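Local coordinates for polar amino acid ABC uptake transporter substrate binding protein (Streptococcus thermophilus LMG 18311, PDB 3HV1) that probably binds a polar amino acid outside the cell membrane and hands it to an ABC transporter for uptake, at residues A[46-51]-A[62-67]; A[73-76]-A[80-83]; A[86-91]-A[98-103]; A[181-186]-A[249-254]. All coordinates share one frame; numbering follows the deposited sequence.

In the fold
Contacts 1, 2 and 3 follow one another along the chain and lie 13 to 15 Å apart between centres, all within the lobe built round strands 22-27, 61-66 and 83-84. They touch: Asp47 of contact 1 bonds to Gly87 of contact 3, Glu73 of contact 2 reaches Tyr88 of contact 3, and Ile67 packs on Glu75 and Ile81. Contact 4, about 26 Å from contact 2 between centres, joins the start of helix 183-192 to the loop after helix 238-247, and meets contact 3 through Pro103 and Thr253. The arrangement is consistent with a two-lobed solute-binding protein in which contact 4 lies near the junction of the lobes.

Contact 1 (A[46-51]-A[62-67]); sequences FDIDLA and VEWQAI
Trp64 lays its indole against helix 46-51, and Ile48 and Ala51 receive it. Ile48 CG1 sits 3.9 Å from the centroid of the six-membered ring of Trp64 and only 6° off the ring normal, a CH-pi contact over the face. The other branch, Ile48 CG2, reaches the pyrrole side, 3.8 Å from Trp64 NE1. Ala51 comes in at the rim, near the ring plane, with CB 3.5 Å from Trp64 CZ2. That same CZ2 is also 3.4 Å from Ile48 CA, so the ring reaches down to the helix backbone. On the opposite face lies Val62 CG1, two residues earlier in the same strand, and the indole is thus sandwiched between a helix residue and a strand neighbour.

The ring gets there because CG of Trp64 stands anti to its carbonyl carbon (chi1 -74°), on a strand running nearly antiparallel to the helix at 160° with the axes 10.6 Å apart. Around this first shell, Tyr43 touches both Ile48 and Trp64, and Ile25 of strand 22-27 packs on Val62 and Trp64. Helix 46-56 leads into strand 61-66, which pairs in parallel with 22-27, as in a beta-alpha-beta crossover.

Trp64 NE1 donates to Asn52 OD1 on the same helix. The interface is therefore apolar across its faces, while one polar bond at the rim restrains the rotation of the indole.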
loop_
_atom_site.group_PDB
_atom_site.type_symbol
_atom_site.label_atom_id
_atom_site.label_comp_id
_atom_site.label_asym_id
_atom_site.label_seq_id
_atom_site.Cartn_x
_atom_site.Cartn_y
_atom_site.Cartn_z
ATOM N N PHE A 46 4.843 17.785 13.453
ATOM C CA PHE A 46 3.766 17.336 12.582
ATOM C C PHE A 46 3.054 16.127 13.183
ATOM O O PHE A 46 1.828 16.098 13.254
ATOM C CB PHE A 46 4.299 16.952 11.196
ATOM C CG PHE A 46 3.247 16.368 10.292
ATOM C CD1 PHE A 46 2.281 17.185 9.715
ATOM C CD2 PHE A 46 3.208 14.995 10.035
ATOM C CE1 PHE A 46 1.289 16.646 8.891
ATOM C CE2 PHE A 46 2.210 14.442 9.207
ATOM C CZ PHE A 46 1.252 15.275 8.637
ATOM N N ASP A 47 3.826 15.130 13.603
ATOM C CA ASP A 47 3.252 13.919 14.171
ATOM C C ASP A 47 2.483 14.189 15.459
ATOM O O ASP A 47 1.458 13.566 15.713
ATOM C CB ASP A 47 4.335 12.859 14.414
ATOM C CG ASP A 47 4.691 12.104 13.161
ATOM O OD1 ASP A 47 3.811 11.979 12.280
ATOM O OD2 ASP A 47 5.841 11.618 13.056
ATOM N N ILE A 48 2.968 15.125 16.264
ATOM C CA ILE A 48 2.289 15.455 17.498
ATOM C C ILE A 48 0.941 16.083 17.142
ATOM O O ILE A 48 -0.091 15.697 17.691
ATOM C CB ILE A 48 3.175 16.395 18.368
ATOM C CG1 ILE A 48 4.431 15.616 18.788
ATOM C CG2 ILE A 48 2.412 16.881 19.598
ATOM C CD1 ILE A 48 5.362 16.351 19.743
ATOM N N ASP A 49 0.928 17.029 16.208
ATOM C CA ASP A 49 -0.348 17.617 15.831
ATOM C C ASP A 49 -1.271 16.577 15.218
ATOM O O ASP A 49 -2.461 16.544 15.530
ATOM C CB ASP A 49 -0.168 18.775 14.841
ATOM C CG ASP A 49 0.236 20.066 15.536
ATOM O OD1 ASP A 49 0.303 20.074 16.786
ATOM O OD2 ASP A 49 0.476 21.062 14.837
ATOM N N LEU A 50 -0.725 15.729 14.348
ATOM C CA LEU A 50 -1.529 14.714 13.680
ATOM C C LEU A 50 -2.144 13.719 14.657
ATOM O O LEU A 50 -3.346 13.477 14.622
ATOM C CB LEU A 50 -0.699 13.954 12.627
ATOM C CG LEU A 50 -1.555 12.928 11.852
ATOM C CD1 LEU A 50 -2.757 13.644 11.215
ATOM C CD2 LEU A 50 -0.716 12.246 10.759
ATOM N N ALA A 51 -1.311 13.153 15.528
ATOM C CA ALA A 51 -1.770 12.186 16.518
ATOM C C ALA A 51 -2.768 12.803 17.491
ATOM O O ALA A 51 -3.752 12.164 17.863
ATOM C CB ALA A 51 -0.576 11.602 17.289
ATOM N N VAL A 62 -3.609 12.280 24.736
ATOM C CA VAL A 62 -2.340 11.656 24.410
ATOM C C VAL A 62 -1.242 12.033 25.398
ATOM O O VAL A 62 -1.017 13.214 25.691
ATOM C CB VAL A 62 -1.877 12.054 22.989
ATOM C CG1 VAL A 62 -0.578 11.321 22.631
ATOM C CG2 VAL A 62 -2.972 11.720 21.982
ATOM N N GLU A 63 -0.584 11.011 25.930
ATOM C CA GLU A 63 0.529 11.202 26.853
ATOM C C GLU A 63 1.777 11.029 26.000
ATOM O O GLU A 63 2.089 9.920 25.579
ATOM C CB GLU A 63 0.505 10.133 27.951
ATOM C CG GLU A 63 1.762 10.095 28.798
ATOM C CD GLU A 63 1.808 11.194 29.834
ATOM O OE1 GLU A 63 0.998 11.138 30.787
ATOM O OE2 GLU A 63 2.649 12.112 29.697
ATOM N N TRP A 64 2.478 12.123 25.731
ATOM C CA TRP A 64 3.679 12.059 24.912
ATOM C C TRP A 64 4.912 11.722 25.744
ATOM O O TRP A 64 5.260 12.434 26.678
ATOM C CB TRP A 64 3.868 13.382 24.168
ATOM C CG TRP A 64 2.883 13.541 23.027
ATOM C CD1 TRP A 64 1.723 14.269 23.021
ATOM C CD2 TRP A 64 2.974 12.923 21.738
ATOM N NE1 TRP A 64 1.089 14.144 21.797
ATOM C CE2 TRP A 64 1.837 13.323 20.996
ATOM C CE3 TRP A 64 3.905 12.066 21.139
ATOM C CZ2 TRP A 64 1.611 12.892 19.684
ATOM C CZ3 TRP A 64 3.678 11.636 19.830
ATOM C CH2 TRP A 64 2.537 12.054 19.120
ATOM N N GLN A 65 5.565 10.628 25.383
ATOM C CA GLN A 65 6.736 10.163 26.106
ATOM C C GLN A 65 8.011 10.187 25.269
ATOM O O GLN A 65 8.147 9.434 24.312
ATOM C CB GLN A 65 6.478 8.743 26.608
ATOM C CG GLN A 65 7.605 8.145 27.428
ATOM C CD GLN A 65 7.783 8.851 28.750
ATOM O OE1 GLN A 65 6.874 8.876 29.583
ATOM N NE2 GLN A 65 8.956 9.437 28.950
ATOM N N ALA A 66 8.944 11.061 25.623
ATOM C CA ALA A 66 10.212 11.113 24.899
ATOM C C ALA A 66 10.932 9.832 25.306
ATOM O O ALA A 66 11.021 9.528 26.491
ATOM C CB ALA A 66 11.020 12.347 25.321
ATOM N N ILE A 67 11.436 9.075 24.339
ATOM C CA ILE A 67 12.113 7.823 24.659
ATOM C C ILE A 67 13.490 7.699 24.019
ATOM O O ILE A 67 13.859 8.486 23.153
ATOM C CB ILE A 67 11.299 6.609 24.176
ATOM C CG1 ILE A 67 11.191 6.643 22.643
ATOM C CG2 ILE A 67 9.917 6.612 24.812
ATOM C CD1 ILE A 67 10.520 5.421 22.031
#

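Contact 2 (A[73-76]-A[80-83])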
loop_
_atom_site.group_PDB
_atom_site.type_symbol
_atom_site.label_atom_id
_atom_site.label_comp_id
_atom_site.label_asym_id
_atom_site.label_seq_id
_atom_site.Cartn_x
_atom_site.Cartn_y
_atom_site.Cartn_z
ATOM N N GLU A 73 11.080 -0.380 20.098
ATOM C CA GLU A 73 10.321 -1.630 20.013
ATOM C C GLU A 73 10.191 -2.277 21.379
ATOM O O GLU A 73 9.166 -2.882 21.702
ATOM C CB GLU A 73 10.975 -2.641 19.071
ATOM C CG GLU A 73 10.831 -2.355 17.587
ATOM C CD GLU A 73 11.826 -1.324 17.107
ATOM O OE1 GLU A 73 12.960 -1.313 17.628
ATOM O OE2 GLU A 73 11.481 -0.538 16.203
ATOM N N THR A 74 11.241 -2.166 22.180
ATOM C CA THR A 74 11.213 -2.741 23.513
ATOM C C THR A 74 10.163 -2.027 24.353
ATOM O O THR A 74 9.356 -2.671 25.018
ATOM C CB THR A 74 12.574 -2.617 24.201
ATOM O OG1 THR A 74 13.555 -3.332 23.438
ATOM C CG2 THR A 74 12.503 -3.196 25.614
ATOM N N GLU A 75 10.175 -0.696 24.308
ATOM C CA GLU A 75 9.219 0.113 25.049
ATOM C C GLU A 75 7.789 -0.256 24.669
ATOM O O GLU A 75 6.906 -0.314 25.520
ATOM C CB GLU A 75 9.448 1.596 24.760
ATOM C CG GLU A 75 10.679 2.178 25.417
ATOM C CD GLU A 75 10.413 2.600 26.839
ATOM O OE1 GLU A 75 9.761 3.647 27.037
ATOM O OE2 GLU A 75 10.843 1.874 27.761
ATOM N N LEU A 76 7.574 -0.504 23.381
ATOM C CA LEU A 76 6.259 -0.858 22.864
ATOM C C LEU A 76 5.796 -2.227 23.352
ATOM O O LEU A 76 4.657 -2.397 23.798
ATOM C CB LEU A 76 6.292 -0.852 21.333
ATOM C CG LEU A 76 4.972 -1.146 20.619
ATOM C CD1 LEU A 76 3.927 -0.091 20.965
ATOM C CD2 LEU A 76 5.229 -1.181 19.123
ATOM N N THR A 80 5.509 0.177 27.965
ATOM C CA THR A 80 5.938 1.487 28.441
ATOM C C THR A 80 5.315 2.574 27.560
ATOM O O THR A 80 5.189 3.728 27.971
ATOM C CB THR A 80 7.473 1.620 28.398
ATOM O OG1 THR A 80 8.067 0.490 29.048
ATOM C CG2 THR A 80 7.908 2.880 29.117
ATOM N N ILE A 81 4.963 2.191 26.335
ATOM C CA ILE A 81 4.303 3.086 25.383
ATOM C C ILE A 81 3.306 2.228 24.621
ATOM O O ILE A 81 3.418 1.002 24.601
ATOM C CB ILE A 81 5.278 3.737 24.369
ATOM C CG1 ILE A 81 5.963 2.660 23.521
ATOM C CG2 ILE A 81 6.256 4.640 25.099
ATOM C CD1 ILE A 81 7.008 3.213 22.545
ATOM N N ASP A 82 2.333 2.878 23.997
ATOM C CA ASP A 82 1.305 2.168 23.258
ATOM C C ASP A 82 1.471 2.301 21.739
ATOM O O ASP A 82 0.924 1.512 20.975
ATOM C CB ASP A 82 -0.074 2.691 23.676
ATOM C CG ASP A 82 -0.318 2.557 25.178
ATOM O OD1 ASP A 82 -0.039 1.465 25.725
ATOM O OD2 ASP A 82 -0.796 3.536 25.797
ATOM N N LEU A 83 2.235 3.301 21.319
ATOM C CA LEU A 83 2.458 3.553 19.904
ATOM C C LEU A 83 3.798 4.210 19.672
ATOM O O LEU A 83 4.269 4.974 20.502
ATOM C CB LEU A 83 1.390 4.500 19.353
ATOM C CG LEU A 83 -0.085 4.111 19.369
ATOM C CD1 LEU A 83 -0.921 5.319 18.953
ATOM C CD2 LEU A 83 -0.312 2.947 18.438
#
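Glu75 O accepts from two successive backbone amides as the chain turns back past the end of helix 72-78. Thr80 N lies 2.9 Å from Glu75 O, but its N-H...O angle of 129° makes the bond weak. Ile81 N is farther, 3.3 Å from Glu75 O, yet better aligned at 144°, and approaches from above the carbonyl plane rather than within it. The oxygen thus takes one weak and one better-aligned bond from successive amides of the returning chain.

Beside these bonds, Ile81 packs on the helix. Its CG1 lies between the backbone N and the carbonyl carbon (chi1 62°), which carries the branch to 3.6 Å from Leu76 N and lets Ile81 CD1 rest 3.7 Å from Glu75 CB. Leu76 sends CD1 farther along the same chain, to 3.4 Å from Asp82 O.

Arg216 ties the two segments together from outside: its NH1 bonds to Leu76 O and Ile81 O, and its NH2 forms a salt bridge with Asp82 OD1. Asp82 OD2 accepts from Lys24 N at strand 22-27. This is a compact helix-to-strand connection, leading from helix 72-78 into strand 83-84, which lies parallel to 22-27 in an alpha/beta lobe of the kind found in solute-binding proteins.

Contact 3 (A[86-91]-A[98-103])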
loop_
_atom_site.group_PDB
_atom_site.type_symbol
_atom_site.label_atom_id
_atom_site.label_comp_id
_atom_site.label_asym_id
_atom_site.label_seq_id
_atom_site.Cartn_x
_atom_site.Cartn_y
_atom_site.Cartn_z
ATOM N N ASN A 86 6.640 8.846 15.259
ATOM C CA ASN A 86 7.651 9.903 15.167
ATOM C C ASN A 86 8.458 9.625 13.894
ATOM O O ASN A 86 9.651 9.330 13.959
ATOM C CB ASN A 86 8.567 9.833 16.411
ATOM C CG ASN A 86 9.546 10.997 16.508
ATOM O OD1 ASN A 86 9.158 12.167 16.460
ATOM N ND2 ASN A 86 10.821 10.677 16.674
ATOM N N GLY A 87 7.797 9.709 12.741
ATOM C CA GLY A 87 8.477 9.437 11.487
ATOM C C GLY A 87 8.944 7.994 11.438
ATOM O O GLY A 87 10.035 7.693 10.955
ATOM N N TYR A 88 8.110 7.098 11.954
ATOM C CA TYR A 88 8.407 5.672 11.992
ATOM C C TYR A 88 7.986 5.057 10.656
ATOM O O TYR A 88 7.185 5.637 9.933
ATOM C CB TYR A 88 7.617 5.048 13.150
ATOM C CG TYR A 88 8.043 3.661 13.584
ATOM C CD1 TYR A 88 9.377 3.365 13.845
ATOM C CD2 TYR A 88 7.094 2.666 13.809
ATOM C CE1 TYR A 88 9.761 2.106 14.331
ATOM C CE2 TYR A 88 7.464 1.409 14.295
ATOM C CZ TYR A 88 8.799 1.140 14.553
ATOM O OH TYR A 88 9.162 -0.086 15.063
ATOM N N SER A 89 8.519 3.888 10.316
ATOM C CA SER A 89 8.148 3.248 9.051
ATOM C C SER A 89 8.282 1.729 9.092
ATOM O O SER A 89 8.915 1.173 9.987
ATOM C CB SER A 89 9.000 3.801 7.907
ATOM O OG SER A 89 10.368 3.538 8.130
ATOM N N VAL A 90 7.688 1.064 8.107
ATOM C CA VAL A 90 7.735 -0.390 8.043
ATOM C C VAL A 90 9.071 -0.944 7.561
ATOM O O VAL A 90 9.716 -0.375 6.680
ATOM C CB VAL A 90 6.623 -0.944 7.109
ATOM C CG1 VAL A 90 6.716 -2.467 7.012
ATOM C CG2 VAL A 90 5.258 -0.539 7.632
ATOM N N THR A 91 9.479 -2.051 8.176
ATOM C CA THR A 91 10.690 -2.785 7.823
ATOM C C THR A 91 10.348 -4.186 8.288
ATOM O O THR A 91 9.544 -4.347 9.202
ATOM C CB THR A 91 11.952 -2.324 8.588
ATOM O OG1 THR A 91 11.818 -2.650 9.977
ATOM C CG2 THR A 91 12.177 -0.827 8.424
ATOM N N ALA A 98 5.916 -5.278 15.611
ATOM C CA ALA A 98 4.683 -4.501 15.604
ATOM C C ALA A 98 3.856 -4.537 14.330
ATOM O O ALA A 98 4.305 -5.003 13.287
ATOM C CB ALA A 98 5.003 -3.047 15.957
ATOM N N ASP A 99 2.630 -4.036 14.447
ATOM C CA ASP A 99 1.698 -3.934 13.333
ATOM C C ASP A 99 1.613 -2.451 12.984
ATOM O O ASP A 99 1.658 -1.597 13.868
ATOM C CB ASP A 99 0.324 -4.471 13.723
ATOM C CG ASP A 99 0.197 -5.969 13.492
ATOM O OD1 ASP A 99 1.175 -6.583 13.011
ATOM O OD2 ASP A 99 -0.887 -6.527 13.782
ATOM N N PHE A 100 1.480 -2.150 11.698
ATOM C CA PHE A 100 1.453 -0.769 11.225
ATOM C C PHE A 100 0.143 -0.255 10.671
ATOM O O PHE A 100 -0.651 -1.009 10.112
ATOM C CB PHE A 100 2.507 -0.590 10.132
ATOM C CG PHE A 100 3.914 -0.605 10.634
ATOM C CD1 PHE A 100 4.549 0.584 10.976
ATOM C CD2 PHE A 100 4.607 -1.804 10.769
ATOM C CE1 PHE A 100 5.852 0.584 11.440
ATOM C CE2 PHE A 100 5.915 -1.816 11.236
ATOM C CZ PHE A 100 6.539 -0.620 11.572
ATOM N N THR A 101 -0.069 1.050 10.820
ATOM C CA THR A 101 -1.249 1.675 10.251
ATOM C C THR A 101 -0.826 1.858 8.802
ATOM O O THR A 101 0.308 1.540 8.429
ATOM C CB THR A 101 -1.492 3.101 10.775
ATOM O OG1 THR A 101 -0.329 3.904 10.501
ATOM C CG2 THR A 101 -1.796 3.102 12.264
ATOM N N GLU A 102 -1.747 2.368 7.997
ATOM C CA GLU A 102 -1.463 2.676 6.605
ATOM C C GLU A 102 -0.511 3.872 6.670
ATOM O O GLU A 102 -0.447 4.556 7.692
ATOM C CB GLU A 102 -2.752 3.087 5.890
ATOM C CG GLU A 102 -3.765 1.972 5.772
ATOM C CD GLU A 102 -3.176 0.741 5.122
ATOM O OE1 GLU A 102 -2.501 0.898 4.080
ATOM O OE2 GLU A 102 -3.386 -0.380 5.646
ATOM N N PRO A 103 0.258 4.131 5.597
ATOM C CA PRO A 103 1.178 5.276 5.632
ATOM C C PRO A 103 0.428 6.598 5.517
ATOM O O PRO A 103 -0.533 6.690 4.759
ATOM C CB PRO A 103 2.089 5.019 4.435
ATOM C CG PRO A 103 1.166 4.307 3.463
ATOM C CD PRO A 103 0.455 3.329 4.372
#
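The loop after strand 83-84, which in relatives of family 3 of the solute-binding proteins borders the amino-acid cleft, packs here against strand 99-100 by way of Phe100. Val90 covers one face of that ring: its CG2 is 3.5 Å from the Phe100 centroid and 20° off the normal, a CH-pi contact, shifted so that Val90 CG2 comes within 3.3 Å of Phe100 CG. Tyr88 meets the far end of the ring, with CE2 3.4 Å from Phe100 CE1. The two ring planes differ by 27° and the centroids are 5.3 Å apart, so the rings are nearly parallel but slid past each other with little overlap. Between these neighbours Ser89 O approaches Phe100 CZ obliquely, at 3.4 Å. With CG anti to its carbonyl carbon (chi1 -72°), Phe100 reaches across to the loop and brings its ring to all three residues.

Beyond these residues, Tyr88 OH is bonded to Glu73 OE2, which fixes the polar end of the tyrosine, and Arg94 and Lys95 of helix 92-95 touch Phe100. The loop and strand both bond to strand 209-215, Tyr88 with Ala212 and Asp99 with Ala215. Thr101 OG1 receives a bond from Val213 N and itself donates to Glu102 O over 2.9 Å.

Contact 4 (A[181-186]-A[249-254]); sequences IDRVYA and EDVATD
Arg183, in the first turn of helix 183-192, carries most of the contact, with Val251 and Glu249 of the loop after helix 238-247 as its partners. NH2 of Arg183 donates to Glu249 OE2 at 2.8 Å and 161°, a salt bridge. Glu249 OE2 lies close to the guanidinium plane, but the carboxylate is turned about 70° to it and is met from above its own plane. The bond therefore runs through one oxygen and is not a bidentate, coplanar pair. Val251 covers one face of the guanidinium, toward its rim, with CG1 3.6 Å from Arg183 NH2.

Two waters add further partners. Water 1 accepts from Arg183 NH1 at 2.7 Å and donates to Val251 O at 2.7 Å; Arg183 NH1 also bonds to Val106 O of strand 105-114. Water 2 accepts from Arg183 NE at 3.1 Å and donates weakly to Glu249 OE1. The whole side chain is extended, with CG anti to the backbone N (chi1 -179°), which carries the group across to the loop.

Ser243 OG bonds to Glu249 O and Val251 N. Asp250 OD1 accepts from Ala252 N at 3.0 Å, an Asx turn, while Asp250 OD2 is hydrogen-bonded to Tyr234 OH. Every guanidinium nitrogen is thus engaged, and the carboxylate would offset the positive charge where helix 183-192 meets the loop after helix 238-247.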
loop_
_atom_site.group_PDB
_atom_site.type_symbol
_atom_site.label_atom_id
_atom_site.label_comp_id
_atom_site.label_asym_id
_atom_site.label_seq_id
_atom_site.Cartn_x
_atom_site.Cartn_y
_atom_site.Cartn_z
ATOM N N ILE A 181 17.854 17.368 -0.560
ATOM C CA ILE A 181 17.602 17.214 0.871
ATOM C C ILE A 181 16.268 16.496 1.095
ATOM O O ILE A 181 15.452 16.415 0.184
ATOM C CB ILE A 181 17.559 18.611 1.548
ATOM C CG1 ILE A 181 17.468 18.480 3.066
ATOM C CG2 ILE A 181 16.377 19.404 1.018
ATOM C CD1 ILE A 181 18.734 17.997 3.709
ATOM N N ASP A 182 16.049 15.971 2.299
ATOM C CA ASP A 182 14.796 15.278 2.596
ATOM C C ASP A 182 13.608 16.221 2.453
ATOM O O ASP A 182 13.665 17.369 2.879
ATOM C CB ASP A 182 14.771 14.743 4.030
ATOM C CG ASP A 182 15.747 13.595 4.266
ATOM O OD1 ASP A 182 15.302 12.563 4.804
ATOM O OD2 ASP A 182 16.937 13.727 3.938
ATOM N N ARG A 183 12.524 15.709 1.884
ATOM C CA ARG A 183 11.301 16.478 1.719
ATOM C C ARG A 183 10.896 17.078 3.068
ATOM O O ARG A 183 10.616 18.270 3.151
ATOM C CB ARG A 183 10.187 15.569 1.217
ATOM C CG ARG A 183 8.868 16.273 0.979
ATOM C CD ARG A 183 7.745 15.268 0.829
ATOM N NE ARG A 183 6.509 15.908 0.393
ATOM C CZ ARG A 183 5.355 15.267 0.243
ATOM N NH1 ARG A 183 5.277 13.966 0.497
ATOM N NH2 ARG A 183 4.287 15.923 -0.185
ATOM N N VAL A 184 10.870 16.267 4.130
ATOM C CA VAL A 184 10.472 16.797 5.441
ATOM C C VAL A 184 11.260 18.035 5.884
ATOM O O VAL A 184 10.707 18.909 6.551
ATOM C CB VAL A 184 10.572 15.745 6.600
ATOM C CG1 VAL A 184 9.436 14.748 6.501
ATOM C CG2 VAL A 184 11.939 15.060 6.592
ATOM N N TYR A 185 12.538 18.119 5.523
ATOM C CA TYR A 185 13.340 19.281 5.903
ATOM C C TYR A 185 13.129 20.443 4.942
ATOM O O TYR A 185 13.001 21.594 5.357
ATOM C CB TYR A 185 14.832 18.929 5.930
ATOM C CG TYR A 185 15.183 17.824 6.901
ATOM C CD1 TYR A 185 14.712 17.852 8.212
ATOM C CD2 TYR A 185 15.974 16.745 6.504
ATOM C CE1 TYR A 185 15.016 16.827 9.109
ATOM C CE2 TYR A 185 16.286 15.715 7.387
ATOM C CZ TYR A 185 15.798 15.761 8.691
ATOM O OH TYR A 185 16.070 14.729 9.567
ATOM N N ALA A 186 13.122 20.142 3.651
ATOM C CA ALA A 186 12.925 21.174 2.638
ATOM C C ALA A 186 11.636 21.942 2.898
ATOM O O ALA A 186 11.644 23.164 3.061
ATOM C CB ALA A 186 12.880 20.534 1.237
ATOM N N GLU A 249 2.194 22.383 2.182
ATOM C CA GLU A 249 1.533 21.625 1.136
ATOM C C GLU A 249 0.828 20.419 1.754
ATOM O O GLU A 249 1.008 20.124 2.934
ATOM C CB GLU A 249 2.530 21.186 0.050
ATOM C CG GLU A 249 3.463 20.052 0.402
ATOM C CD GLU A 249 4.334 19.647 -0.786
ATOM O OE1 GLU A 249 5.174 20.464 -1.217
ATOM O OE2 GLU A 249 4.171 18.517 -1.299
ATOM N N ASP A 250 0.008 19.749 0.955
ATOM C CA ASP A 250 -0.754 18.577 1.385
ATOM C C ASP A 250 0.076 17.307 1.161
ATOM O O ASP A 250 0.301 16.892 0.017
ATOM C CB ASP A 250 -2.055 18.518 0.579
ATOM C CG ASP A 250 -2.915 17.320 0.924
ATOM O OD1 ASP A 250 -2.542 16.551 1.834
ATOM O OD2 ASP A 250 -3.974 17.149 0.272
ATOM N N VAL A 251 0.516 16.683 2.250
ATOM C CA VAL A 251 1.346 15.480 2.140
ATOM C C VAL A 251 0.587 14.157 2.251
ATOM O O VAL A 251 1.188 13.095 2.279
ATOM C CB VAL A 251 2.453 15.486 3.212
ATOM C CG1 VAL A 251 3.256 16.772 3.106
ATOM C CG2 VAL A 251 1.842 15.341 4.602
ATOM N N ALA A 252 -0.733 14.222 2.297
ATOM C CA ALA A 252 -1.538 13.016 2.433
ATOM C C ALA A 252 -1.273 11.965 1.364
ATOM O O ALA A 252 -1.173 12.280 0.181
ATOM C CB ALA A 252 -3.017 13.382 2.431
ATOM N N THR A 253 -1.154 10.714 1.798
ATOM C CA THR A 253 -0.949 9.600 0.888
ATOM C C THR A 253 -2.323 9.253 0.330
ATOM O O THR A 253 -3.337 9.690 0.862
ATOM C CB THR A 253 -0.431 8.357 1.620
ATOM O OG1 THR A 253 -1.317 8.058 2.704
ATOM C CG2 THR A 253 0.991 8.581 2.158
ATOM N N ASP A 254 -2.359 8.461 -0.733
ATOM C CA ASP A 254 -3.637 8.063 -1.293
ATOM C C ASP A 254 -4.476 7.313 -0.252
ATOM O O ASP A 254 -5.697 7.432 -0.238
ATOM C CB ASP A 254 -3.422 7.202 -2.539
ATOM C CG ASP A 254 -2.926 8.013 -3.722
ATOM O OD1 ASP A 254 -3.258 9.216 -3.798
ATOM O OD2 ASP A 254 -2.224 7.450 -4.582
HETATM O O HOH W 1 3.301 12.134 0.948
HETATM O O HOH W 2 7.280 18.421 -1.177
#